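Local coordinates for protein endonuclease V (Streptomyces avermitilis, PDB 3GOC) that probably nicks double-stranded DNA at the second phosphodiester bond 3' to a deoxyinosine, using magnesium, to start repair of deaminated bases, at residues D217-C220 / R221-L224; Y207-E211 / T212-A216; F82-P86 / G87-F91. All blocks are in the same frame, centred on the assembly; numbering follows the deposited sequence.

Interaction 1: D217-C220 / R221-L224. With MG (magnesium ion), chain C.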
ATOM      1  N   ASP A 217      -2.400  11.513 -16.584  1.00  4.84           N
ATOM      2  CA  ASP A 217      -2.731  11.243 -17.977  1.00  5.84           C
ATOM      3  C   ASP A 217      -3.839  12.179 -18.447  1.00  6.36           C
ATOM      4  O   ASP A 217      -3.741  12.797 -19.512  1.00  7.60           O
ATOM      5  CB  ASP A 217      -3.184   9.791 -18.158  1.00  7.07           C
ATOM      6  CG  ASP A 217      -3.700   9.518 -19.557  1.00  7.63           C
ATOM      7  OD1 ASP A 217      -2.880   9.473 -20.494  1.00  7.93           O
ATOM      8  OD2 ASP A 217      -4.930   9.368 -19.727  1.00 13.33           O
ATOM      9  N   SER A 218      -4.894  12.287 -17.647  1.00  4.80           N
ATOM     10  CA  SER A 218      -6.015  13.143 -18.012  1.00  3.04           C
ATOM     11  C   SER A 218      -5.564  14.587 -18.154  1.00  5.20           C
ATOM     12  O   SER A 218      -5.937  15.275 -19.106  1.00  7.50           O
ATOM     13  CB  SER A 218      -7.122  13.056 -16.959  1.00  9.29           C
ATOM     14  OG  SER A 218      -7.746  11.778 -16.982  1.00 20.12           O
ATOM     15  N   LEU A 219      -4.737  15.042 -17.217  1.00  5.11           N
ATOM     16  CA  LEU A 219      -4.278  16.425 -17.248  1.00  5.18           C
ATOM     17  C   LEU A 219      -3.350  16.776 -18.409  1.00  5.62           C
ATOM     18  O   LEU A 219      -3.524  17.822 -19.040  1.00  6.71           O
ATOM     19  CB  LEU A 219      -3.623  16.798 -15.911  1.00  6.15           C
ATOM     20  CG  LEU A 219      -3.100  18.238 -15.803  1.00  6.37           C
ATOM     21  CD1 LEU A 219      -4.214  19.250 -16.082  1.00  6.27           C
ATOM     22  CD2 LEU A 219      -2.533  18.453 -14.409  1.00  7.77           C
ATOM     23  N   CYS A 220      -2.363  15.940 -18.711  1.00  7.08           N
ATOM     24  CA  CYS A 220      -1.501  16.298 -19.829  1.00  5.03           C
ATOM     25  C   CYS A 220      -2.253  16.273 -21.155  1.00  5.65           C
ATOM     26  O   CYS A 220      -1.954  17.055 -22.057  1.00  6.97           O
ATOM     27  CB  CYS A 220      -0.250  15.406 -19.903  1.00  6.65           C
ATOM     28  SG  CYS A 220      -0.468  13.634 -20.207  1.00  8.06           S
ATOM     29  N   ARG A 221      -3.222  15.374 -21.282  1.00  6.73           N
ATOM     30  CA  ARG A 221      -3.998  15.307 -22.515  1.00  6.76           C
ATOM     31  C   ARG A 221      -4.832  16.583 -22.663  1.00  8.53           C
ATOM     32  O   ARG A 221      -4.945  17.133 -23.763  1.00  6.94           O
ATOM     33  CB  ARG A 221      -4.902  14.073 -22.509  1.00 10.18           C
ATOM     34  CG  ARG A 221      -4.152  12.758 -22.723  1.00 11.08           C
ATOM     35  CD  ARG A 221      -5.057  11.560 -22.461  1.00 13.05           C
ATOM     36  NE  ARG A 221      -4.448  10.290 -22.843  1.00 22.20           N
ATOM     37  CZ  ARG A 221      -4.316   9.870 -24.097  1.00 29.16           C
ATOM     38  NH1 ARG A 221      -3.749   8.697 -24.351  1.00 25.93           N
ATOM     39  NH2 ARG A 221      -4.758  10.617 -25.101  1.00 31.00           N
ATOM     40  N   ARG A 222      -5.407  17.064 -21.563  1.00  7.95           N
ATOM     41  CA  ARG A 222      -6.204  18.288 -21.620  1.00  5.98           C
ATOM     42  C   ARG A 222      -5.313  19.485 -21.952  1.00  9.11           C
ATOM     43  O   ARG A 222      -5.672  20.327 -22.773  1.00  8.30           O
ATOM     44  CB  ARG A 222      -6.919  18.548 -20.289  1.00  8.47           C
ATOM     45  CG  ARG A 222      -7.856  19.752 -20.352  1.00 10.23           C
ATOM     46  CD  ARG A 222      -8.524  20.031 -19.019  1.00  9.62           C
ATOM     47  NE  ARG A 222      -7.596  20.588 -18.045  1.00 11.57           N
ATOM     48  CZ  ARG A 222      -7.908  20.832 -16.778  1.00 12.80           C
ATOM     49  NH1 ARG A 222      -9.127  20.563 -16.334  1.00 12.77           N
ATOM     50  NH2 ARG A 222      -7.008  21.360 -15.959  1.00 13.73           N
ATOM     51  N   ALA A 223      -4.153  19.555 -21.305  1.00  5.56           N
ATOM     52  CA  ALA A 223      -3.222  20.655 -21.530  1.00  7.03           C
ATOM     53  C   ALA A 223      -2.694  20.654 -22.963  1.00  9.49           C
ATOM     54  O   ALA A 223      -2.429  21.715 -23.530  1.00  8.93           O
ATOM     55  CB  ALA A 223      -2.067  20.577 -20.536  1.00  8.26           C
ATOM     56  N   LEU A 224      -2.537  19.468 -23.549  1.00  6.77           N
ATOM     57  CA  LEU A 224      -2.058  19.376 -24.929  1.00  6.35           C
ATOM     58  C   LEU A 224      -3.126  19.923 -25.875  1.00  7.87           C
ATOM     59  O   LEU A 224      -2.818  20.642 -26.830  1.00  8.77           O
ATOM     60  CB  LEU A 224      -1.726  17.924 -25.300  1.00  6.36           C
ATOM     61  CG  LEU A 224      -1.390  17.669 -26.776  1.00  7.78           C
ATOM     62  CD1 LEU A 224      -0.221  18.541 -27.221  1.00 10.47           C
ATOM     63  CD2 LEU A 224      -1.063  16.201 -26.971  1.00 11.17           C
TER
HETATM   64 MG    MG C 301      -0.773   8.904 -20.841  1.00 15.27          MG
HETATM   65  O   HOH W   1      -3.826   6.379 -21.791  1.00 34.52           O
HETATM   66  O   HOH W   2      -1.538   7.587 -22.593  1.00 15.09           O
HETATM   67  O   HOH W   3      -0.729  10.685 -22.302  1.00 13.78           O
HETATM   68  O   HOH W   4      -1.105   7.171 -19.297  1.00 16.21           O

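Interaction 2: Y207-E211 / T212-A216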
ATOM      1  N   TYR A 207      -9.014   0.947  -8.795  1.00 10.17           N
ATOM      2  CA  TYR A 207      -8.698   0.618 -10.177  1.00 10.10           C
ATOM      3  C   TYR A 207      -7.418  -0.181 -10.344  1.00  7.46           C
ATOM      4  O   TYR A 207      -6.621  -0.316  -9.416  1.00  8.77           O
ATOM      5  CB  TYR A 207      -8.569   1.898 -11.006  1.00  9.24           C
ATOM      6  CG  TYR A 207      -9.699   2.881 -10.832  1.00 17.59           C
ATOM      7  CD1 TYR A 207      -9.601   3.930  -9.917  1.00 18.72           C
ATOM      8  CD2 TYR A 207     -10.868   2.765 -11.582  1.00 21.31           C
ATOM      9  CE1 TYR A 207     -10.641   4.840  -9.757  1.00 22.27           C
ATOM     10  CE2 TYR A 207     -11.914   3.670 -11.427  1.00 29.65           C
ATOM     11  CZ  TYR A 207     -11.794   4.701 -10.515  1.00 28.67           C
ATOM     12  OH  TYR A 207     -12.833   5.592 -10.360  1.00 34.91           O
ATOM     13  N   ARG A 208      -7.221  -0.697 -11.552  1.00  5.56           N
ATOM     14  CA  ARG A 208      -6.018  -1.450 -11.870  1.00  5.46           C
ATOM     15  C   ARG A 208      -4.837  -0.491 -12.009  1.00  4.64           C
ATOM     16  O   ARG A 208      -3.724  -0.802 -11.592  1.00  5.89           O
ATOM     17  CB  ARG A 208      -6.213  -2.216 -13.180  1.00  5.86           C
ATOM     18  CG  ARG A 208      -4.935  -2.826 -13.730  1.00  5.22           C
ATOM     19  CD  ARG A 208      -5.145  -3.458 -15.095  1.00  7.27           C
ATOM     20  NE  ARG A 208      -3.875  -3.947 -15.624  1.00  5.49           N
ATOM     21  CZ  ARG A 208      -3.299  -3.499 -16.734  1.00  4.49           C
ATOM     22  NH1 ARG A 208      -3.879  -2.544 -17.456  1.00  7.32           N
ATOM     23  NH2 ARG A 208      -2.134  -4.002 -17.116  1.00  6.22           N
ATOM     24  N   ILE A 209      -5.095   0.670 -12.603  1.00  4.32           N
ATOM     25  CA  ILE A 209      -4.073   1.694 -12.838  1.00  5.90           C
ATOM     26  C   ILE A 209      -3.989   2.675 -11.669  1.00  7.71           C
ATOM     27  O   ILE A 209      -5.015   3.141 -11.178  1.00  6.25           O
ATOM     28  CB  ILE A 209      -4.404   2.493 -14.127  1.00  6.02           C
ATOM     29  CG1 ILE A 209      -4.558   1.537 -15.313  1.00  5.13           C
ATOM     30  CG2 ILE A 209      -3.320   3.526 -14.408  1.00  9.22           C
ATOM     31  CD1 ILE A 209      -3.324   0.686 -15.607  1.00  9.00           C
ATOM     32  N   PRO A 210      -2.767   3.003 -11.209  1.00  3.78           N
ATOM     33  CA  PRO A 210      -2.602   3.939 -10.092  1.00  5.60           C
ATOM     34  C   PRO A 210      -3.328   5.255 -10.339  1.00  5.47           C
ATOM     35  O   PRO A 210      -3.303   5.784 -11.453  1.00  8.27           O
ATOM     36  CB  PRO A 210      -1.093   4.132 -10.024  1.00  8.69           C
ATOM     37  CG  PRO A 210      -0.572   2.804 -10.442  1.00 13.19           C
ATOM     38  CD  PRO A 210      -1.468   2.439 -11.615  1.00  5.78           C
ATOM     39  N   GLU A 211      -3.965   5.795  -9.302  1.00  4.26           N
ATOM     40  CA  GLU A 211      -4.683   7.056  -9.448  1.00  5.97           C
ATOM     41  C   GLU A 211      -3.762   8.182  -9.887  1.00  7.22           C
ATOM     42  O   GLU A 211      -4.198   9.116 -10.553  1.00  7.86           O
ATOM     43  CB  GLU A 211      -5.413   7.403  -8.142  1.00 10.05           C
ATOM     44  CG  GLU A 211      -6.611   6.494  -7.906  1.00 14.39           C
ATOM     45  CD  GLU A 211      -7.514   6.949  -6.779  1.00 22.71           C
ATOM     46  OE1 GLU A 211      -7.746   8.168  -6.649  1.00 22.86           O
ATOM     47  OE2 GLU A 211      -8.011   6.080  -6.031  1.00 27.87           O
ATOM     48  N   THR A 212      -2.487   8.089  -9.523  1.00  5.88           N
ATOM     49  CA  THR A 212      -1.515   9.100  -9.930  1.00  5.80           C
ATOM     50  C   THR A 212      -1.398   9.140 -11.459  1.00  6.29           C
ATOM     51  O   THR A 212      -1.310  10.219 -12.056  1.00  5.78           O
ATOM     52  CB  THR A 212      -0.125   8.815  -9.328  1.00  8.97           C
ATOM     53  OG1 THR A 212       0.191   7.422  -9.480  1.00  8.24           O
ATOM     54  CG2 THR A 212      -0.106   9.188  -7.850  1.00  7.66           C
ATOM     55  N   THR A 213      -1.403   7.967 -12.092  1.00  6.98           N
ATOM     56  CA  THR A 213      -1.306   7.896 -13.544  1.00  6.17           C
ATOM     57  C   THR A 213      -2.598   8.363 -14.186  1.00  6.40           C
ATOM     58  O   THR A 213      -2.580   9.120 -15.158  1.00  4.91           O
ATOM     59  CB  THR A 213      -0.996   6.466 -14.011  1.00  4.57           C
ATOM     60  OG1 THR A 213       0.324   6.112 -13.581  1.00  5.96           O
ATOM     61  CG2 THR A 213      -1.071   6.363 -15.533  1.00  4.01           C
ATOM     62  N   ARG A 214      -3.721   7.922 -13.634  1.00  4.53           N
ATOM     63  CA  ARG A 214      -5.017   8.318 -14.168  1.00  4.31           C
ATOM     64  C   ARG A 214      -5.146   9.844 -14.188  1.00  6.55           C
ATOM     65  O   ARG A 214      -5.561  10.426 -15.191  1.00  8.46           O
ATOM     66  CB  ARG A 214      -6.132   7.685 -13.331  1.00  6.32           C
ATOM     67  CG  ARG A 214      -6.325   6.193 -13.603  1.00  7.83           C
ATOM     68  CD  ARG A 214      -7.230   5.556 -12.561  1.00  7.44           C
ATOM     69  NE  ARG A 214      -8.489   6.281 -12.417  1.00  9.11           N
ATOM     70  CZ  ARG A 214      -9.558   6.094 -13.182  1.00 20.35           C
ATOM     71  NH1 ARG A 214      -9.535   5.194 -14.156  1.00 16.98           N
ATOM     72  NH2 ARG A 214     -10.651   6.820 -12.976  1.00 20.53           N
ATOM     73  N   ARG A 215      -4.765  10.486 -13.085  1.00  6.34           N
ATOM     74  CA  ARG A 215      -4.834  11.944 -12.965  1.00  8.06           C
ATOM     75  C   ARG A 215      -3.875  12.667 -13.909  1.00  5.58           C
ATOM     76  O   ARG A 215      -4.265  13.591 -14.618  1.00  5.71           O
ATOM     77  CB  ARG A 215      -4.494  12.377 -11.538  1.00  5.61           C
ATOM     78  CG  ARG A 215      -5.366  11.808 -10.446  1.00 16.71           C
ATOM     79  CD  ARG A 215      -6.659  12.552 -10.355  1.00 16.92           C
ATOM     80  NE  ARG A 215      -7.412  12.161  -9.165  1.00 15.36           N
ATOM     81  CZ  ARG A 215      -8.647  12.579  -8.915  1.00 18.50           C
ATOM     82  NH1 ARG A 215      -9.246  13.395  -9.769  1.00 15.41           N
ATOM     83  NH2 ARG A 215      -9.279  12.174  -7.828  1.00 10.96           N
ATOM     84  N   ALA A 216      -2.612  12.251 -13.905  1.00  5.66           N
ATOM     85  CA  ALA A 216      -1.615  12.895 -14.745  1.00  5.33           C
ATOM     86  C   ALA A 216      -1.919  12.698 -16.223  1.00  5.31           C
ATOM     87  O   ALA A 216      -1.724  13.611 -17.028  1.00  5.62           O
ATOM     88  CB  ALA A 216      -0.228  12.370 -14.408  1.00  5.63           C
TER
HETATM   89  O   HOH W   5     -13.591   6.381 -13.410  1.00 38.35           O
HETATM   90  O   HOH W   6      -6.707  10.516  -6.763  1.00 19.32           O
HETATM   91  O   HOH W   7      -9.563  10.212  -5.291  1.00 30.63           O

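Interaction 3: F82-P86 / G87-F91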
ATOM      1  N   PHE A  82      14.546  15.119 -28.531  1.00  5.64           N
ATOM      2  CA  PHE A  82      15.353  14.043 -29.086  1.00  8.46           C
ATOM      3  C   PHE A  82      14.520  13.279 -30.105  1.00  8.73           C
ATOM      4  O   PHE A  82      13.298  13.208 -29.990  1.00  9.40           O
ATOM      5  CB  PHE A  82      15.793  13.078 -27.973  1.00  8.35           C
ATOM      6  CG  PHE A  82      17.028  12.285 -28.307  1.00  9.19           C
ATOM      7  CD1 PHE A  82      18.280  12.893 -28.305  1.00  7.61           C
ATOM      8  CD2 PHE A  82      16.937  10.936 -28.643  1.00  7.62           C
ATOM      9  CE1 PHE A  82      19.420  12.173 -28.634  1.00  9.53           C
ATOM     10  CE2 PHE A  82      18.073  10.206 -28.974  1.00  9.28           C
ATOM     11  CZ  PHE A  82      19.319  10.826 -28.969  1.00 10.27           C
ATOM     12  N   PRO A  83      15.166  12.721 -31.136  1.00  9.80           N
ATOM     13  CA  PRO A  83      14.418  11.959 -32.139  1.00 12.67           C
ATOM     14  C   PRO A  83      13.861  10.689 -31.489  1.00 10.58           C
ATOM     15  O   PRO A  83      14.256  10.329 -30.378  1.00 11.97           O
ATOM     16  CB  PRO A  83      15.474  11.657 -33.203  1.00 11.53           C
ATOM     17  CG  PRO A  83      16.752  11.653 -32.432  1.00 20.98           C
ATOM     18  CD  PRO A  83      16.588  12.827 -31.501  1.00 11.21           C
ATOM     19  N   TYR A  84      12.956  10.007 -32.182  1.00  8.91           N
ATOM     20  CA  TYR A  84      12.368   8.797 -31.632  1.00  8.08           C
ATOM     21  C   TYR A  84      13.323   7.628 -31.805  1.00 12.13           C
ATOM     22  O   TYR A  84      13.589   7.191 -32.924  1.00  9.68           O
ATOM     23  CB  TYR A  84      11.035   8.489 -32.318  1.00  9.43           C
ATOM     24  CG  TYR A  84      10.310   7.312 -31.713  1.00 10.79           C
ATOM     25  CD1 TYR A  84      10.619   6.001 -32.084  1.00  9.50           C
ATOM     26  CD2 TYR A  84       9.330   7.507 -30.743  1.00 11.81           C
ATOM     27  CE1 TYR A  84       9.965   4.917 -31.502  1.00 12.56           C
ATOM     28  CE2 TYR A  84       8.676   6.435 -30.154  1.00 12.06           C
ATOM     29  CZ  TYR A  84       8.996   5.144 -30.535  1.00 10.06           C
ATOM     30  OH  TYR A  84       8.351   4.086 -29.940  1.00 18.42           O
ATOM     31  N   VAL A  85      13.855   7.144 -30.688  1.00  8.88           N
ATOM     32  CA  VAL A  85      14.780   6.017 -30.693  1.00  8.47           C
ATOM     33  C   VAL A  85      14.485   5.137 -29.487  1.00 11.31           C
ATOM     34  O   VAL A  85      14.693   5.551 -28.346  1.00  8.39           O
ATOM     35  CB  VAL A  85      16.251   6.481 -30.605  1.00  8.55           C
ATOM     36  CG1 VAL A  85      17.183   5.273 -30.684  1.00 12.85           C
ATOM     37  CG2 VAL A  85      16.561   7.464 -31.724  1.00 10.01           C
ATOM     38  N   PRO A  86      13.971   3.919 -29.722  1.00  9.93           N
ATOM     39  CA  PRO A  86      13.662   3.008 -28.618  1.00  9.52           C
ATOM     40  C   PRO A  86      14.879   2.837 -27.714  1.00  5.94           C
ATOM     41  O   PRO A  86      15.996   2.639 -28.194  1.00 10.16           O
ATOM     42  CB  PRO A  86      13.280   1.723 -29.339  1.00 15.19           C
ATOM     43  CG  PRO A  86      12.573   2.258 -30.562  1.00 13.92           C
ATOM     44  CD  PRO A  86      13.504   3.369 -31.008  1.00 13.60           C
ATOM     45  N   GLY A  87      14.654   2.921 -26.407  1.00  7.62           N
ATOM     46  CA  GLY A  87      15.747   2.793 -25.459  1.00  8.62           C
ATOM     47  C   GLY A  87      16.258   4.148 -25.007  1.00  9.20           C
ATOM     48  O   GLY A  87      16.948   4.256 -23.993  1.00  9.17           O
ATOM     49  N   LEU A  88      15.914   5.188 -25.763  1.00  6.61           N
ATOM     50  CA  LEU A  88      16.331   6.557 -25.445  1.00  6.75           C
ATOM     51  C   LEU A  88      15.134   7.500 -25.456  1.00  4.93           C
ATOM     52  O   LEU A  88      15.293   8.708 -25.619  1.00  5.12           O
ATOM     53  CB  LEU A  88      17.355   7.045 -26.473  1.00  7.78           C
ATOM     54  CG  LEU A  88      18.639   6.227 -26.629  1.00  6.42           C
ATOM     55  CD1 LEU A  88      19.429   6.759 -27.815  1.00  8.12           C
ATOM     56  CD2 LEU A  88      19.479   6.301 -25.360  1.00  7.96           C
ATOM     57  N   LEU A  89      13.942   6.946 -25.271  1.00  7.90           N
ATOM     58  CA  LEU A  89      12.722   7.738 -25.304  1.00  7.23           C
ATOM     59  C   LEU A  89      12.627   8.844 -24.258  1.00  6.53           C
ATOM     60  O   LEU A  89      11.979   9.865 -24.490  1.00  8.44           O
ATOM     61  CB  LEU A  89      11.509   6.814 -25.197  1.00  8.09           C
ATOM     62  CG  LEU A  89      11.355   5.809 -26.343  1.00  9.98           C
ATOM     63  CD1 LEU A  89      10.062   5.039 -26.155  1.00 13.48           C
ATOM     64  CD2 LEU A  89      11.353   6.535 -27.676  1.00 12.30           C
ATOM     65  N   ALA A  90      13.274   8.654 -23.114  1.00  6.12           N
ATOM     66  CA  ALA A  90      13.230   9.659 -22.060  1.00  8.62           C
ATOM     67  C   ALA A  90      13.886  10.968 -22.479  1.00  5.74           C
ATOM     68  O   ALA A  90      13.536  12.037 -21.971  1.00  8.02           O
ATOM     69  CB  ALA A  90      13.901   9.134 -20.801  1.00 11.03           C
ATOM     70  N   PHE A  91      14.844  10.895 -23.395  1.00  5.55           N
ATOM     71  CA  PHE A  91      15.513  12.113 -23.828  1.00  4.81           C
ATOM     72  C   PHE A  91      14.605  13.072 -24.584  1.00  8.52           C
ATOM     73  O   PHE A  91      14.970  14.224 -24.821  1.00  8.22           O
ATOM     74  CB  PHE A  91      16.755  11.786 -24.655  1.00  4.93           C
ATOM     75  CG  PHE A  91      17.874  11.218 -23.836  1.00  4.75           C
ATOM     76  CD1 PHE A  91      17.967   9.845 -23.612  1.00  5.34           C
ATOM     77  CD2 PHE A  91      18.813  12.063 -23.244  1.00  6.35           C
ATOM     78  CE1 PHE A  91      18.976   9.319 -22.801  1.00  8.53           C
ATOM     79  CE2 PHE A  91      19.824  11.553 -22.433  1.00  7.37           C
ATOM     80  CZ  PHE A  91      19.909  10.175 -22.212  1.00  6.55           C
TER
HETATM   81  O   HOH W   8      13.812   8.906 -28.213  1.00  9.45           O

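Interaction 1: D217-C220 / R221-L224
Asp-217 and Arg-221 stand one turn apart on helix 211-228 and form a salt bridge beside a bound magnesium ion. The extended chain of Arg-221, reaching from CG to NE without a bend, crosses obliquely to the aspartate and presents the NE side of its guanidinium. Arg-221 NE donates to Asp-217 OD1 (2.9 Å) from the syn side, somewhat above the carboxylate plane, with Asp-217 OD2 a longer 3.3 Å from the same NE. NE alone faces the carboxylate, close to OD1 and farther from OD2, with the two planes 69° apart. A chi1 of 173° places the Asp-217 carboxylate beside its own carbonyl carbon and sends OD1 to the magnesium as well, at 2.2 Å. Asp-46 and three waters are further ligands, and Arg-221 NH1 donates to one of those waters at 3.0 Å, touching the metal shell a second time.

The tight side of the helix faces the sheet. Leu-219 packs on Ala-59 and Val-61, Ala-223 on Val-57 and Thr-75, and Cys-220 on Ala-48, Ala-59 and the metal ligand Asp-46. Regular backbone bonds, such as Ala-223 N to Leu-219 O at 2.9 Å, run along this buried ridge. The other side is looser: Ser-218 is exposed and turns its hydroxyl back to Arg-214 O, while Arg-222, also exposed, rests NH2 against Leu-219 CD1 (3.5 Å), with long, weak ion pairs to Glu-73 and Glu-226.

One carboxylate oxygen thus serves two cations. Arg-221 probably offsets part of the negative charge gathered round the metals and, through NE and a metal-bound water, acts as a second-shell residue that positions Asp-217.

Interaction 2: Y207-E211 / T212-A216
Pro-210, at the N-cap of helix 211-228, opens the helical bonding with its carbonyl: Pro-210 O accepts Arg-214 N at 3.1 Å, nearly straight (167°), and takes a weak bond from Thr-213 N. Glu-211 O then receives Arg-215 N, and the helix is under way.

On the outer side the chain folds back so that Tyr-207 meets Arg-214. The guanidinium lies flat on one face of the phenol ring, planes 8° apart, with Arg-214 CZ 3.6 Å from the ring centroid and almost on its normal: a parallel cation-pi stack. A bend at chi3 (52°) turns the arginine tip onto the ring, and its NH2 comes within 3.4 Å of Tyr-207 CZ. A water bonded to both Arg-214 NH2 and Tyr-207 OH closes the far end of the stack.

The Glu-211 carboxylate and the Arg-215 guanidinium do not meet directly; Glu-211 OE1 and Arg-215 NH2 stay 4.4 Å apart. Two waters join them, both donating to Glu-211 OE1, one of them at 2.6 Å; that water accepts from Arg-215 NE, the other weakly from Arg-215 NH2, and both lie in the guanidinium plane.

Inward, Ile-209 CG2 lies against Thr-213, 3.8 Å from its CB. Thr-213 in turn touches the metal ligand Asp-114, while Thr-212 packs between Val-42, Leu-63 and Val-112 of the sheet.

The chemistry therefore divides by side: an apolar and threonine face next to the metal-bearing strands, and an outer face where water-mediated pairing with Glu-211 probably screens the charge of Arg-215, while that of Arg-214, held by a ring face and one water, is perhaps less fully offset.

Interaction 3: F82-P86 / G87-F91
A single water joins the two arms of the loop: it accepts from Val-85 N (3.0 Å), donates to Pro-83 O (2.6 Å) and reaches Leu-88 O through a weak bond. With further acceptors close by, the water probably does not serve all of them at once.

Beside it the chain reverses in a type II beta turn from Val-85 to Leu-88, closed by Leu-88 N to Val-85 O at 2.9 Å. Gly-87 takes the third position with phi 98°, the positive value this turn needs and one at which a CB would jam against Pro-86 O. Its own carbonyl receives His-120 and Gln-21.

Tyr-84 swings its ring alongside the turn, and Leu-89 slides a methyl over one face: Leu-89 CD2 sits 3.9 Å from the centroid of the Tyr-84 ring, 19° off the normal, a CH-pi contact displaced toward CE2. On the inner side Val-85 CG1 and Phe-82 CE2 each lie 3.9 Å from Leu-88 CD1. Phe-82 and Phe-91 run side by side, with Phe-82 CB 3.7 Å from Phe-91 CB and their rings oblique. Phe-82 also packs on Ala-17 of helix 14-24, and Phe-91 meets His-129 edge-to-face.

A buried phenylalanine and leucine base thus supports a Pro-Tyr-Val-Pro tip on which Pro-83, Tyr-84 and Pro-86 are exposed. This is consistent with the wedge loop of endonuclease V enzymes; Tyr-84 is predicted to interact with target DNA.

From the N terminus, interaction 3 comes first, folding the loop between strand 70-79 and helix 94-102 back on itself through a beta turn. Far later in the chain, interaction 2 closes the end of the loop that follows helix 193-202 and starts helix 211-228, and interaction 1 continues along that same helix. The three lie in series; none nests in or crosses another. Residues 211-216 and 217-224 belong to one helix, which lies across the central strands of the RNase H-like fold, beside the magnesium ions. The 82-91 loop stands apart, its centre about 21 Å from that of interaction 1 and about 24 Å from that of interaction 2, and packs against helix 14-24.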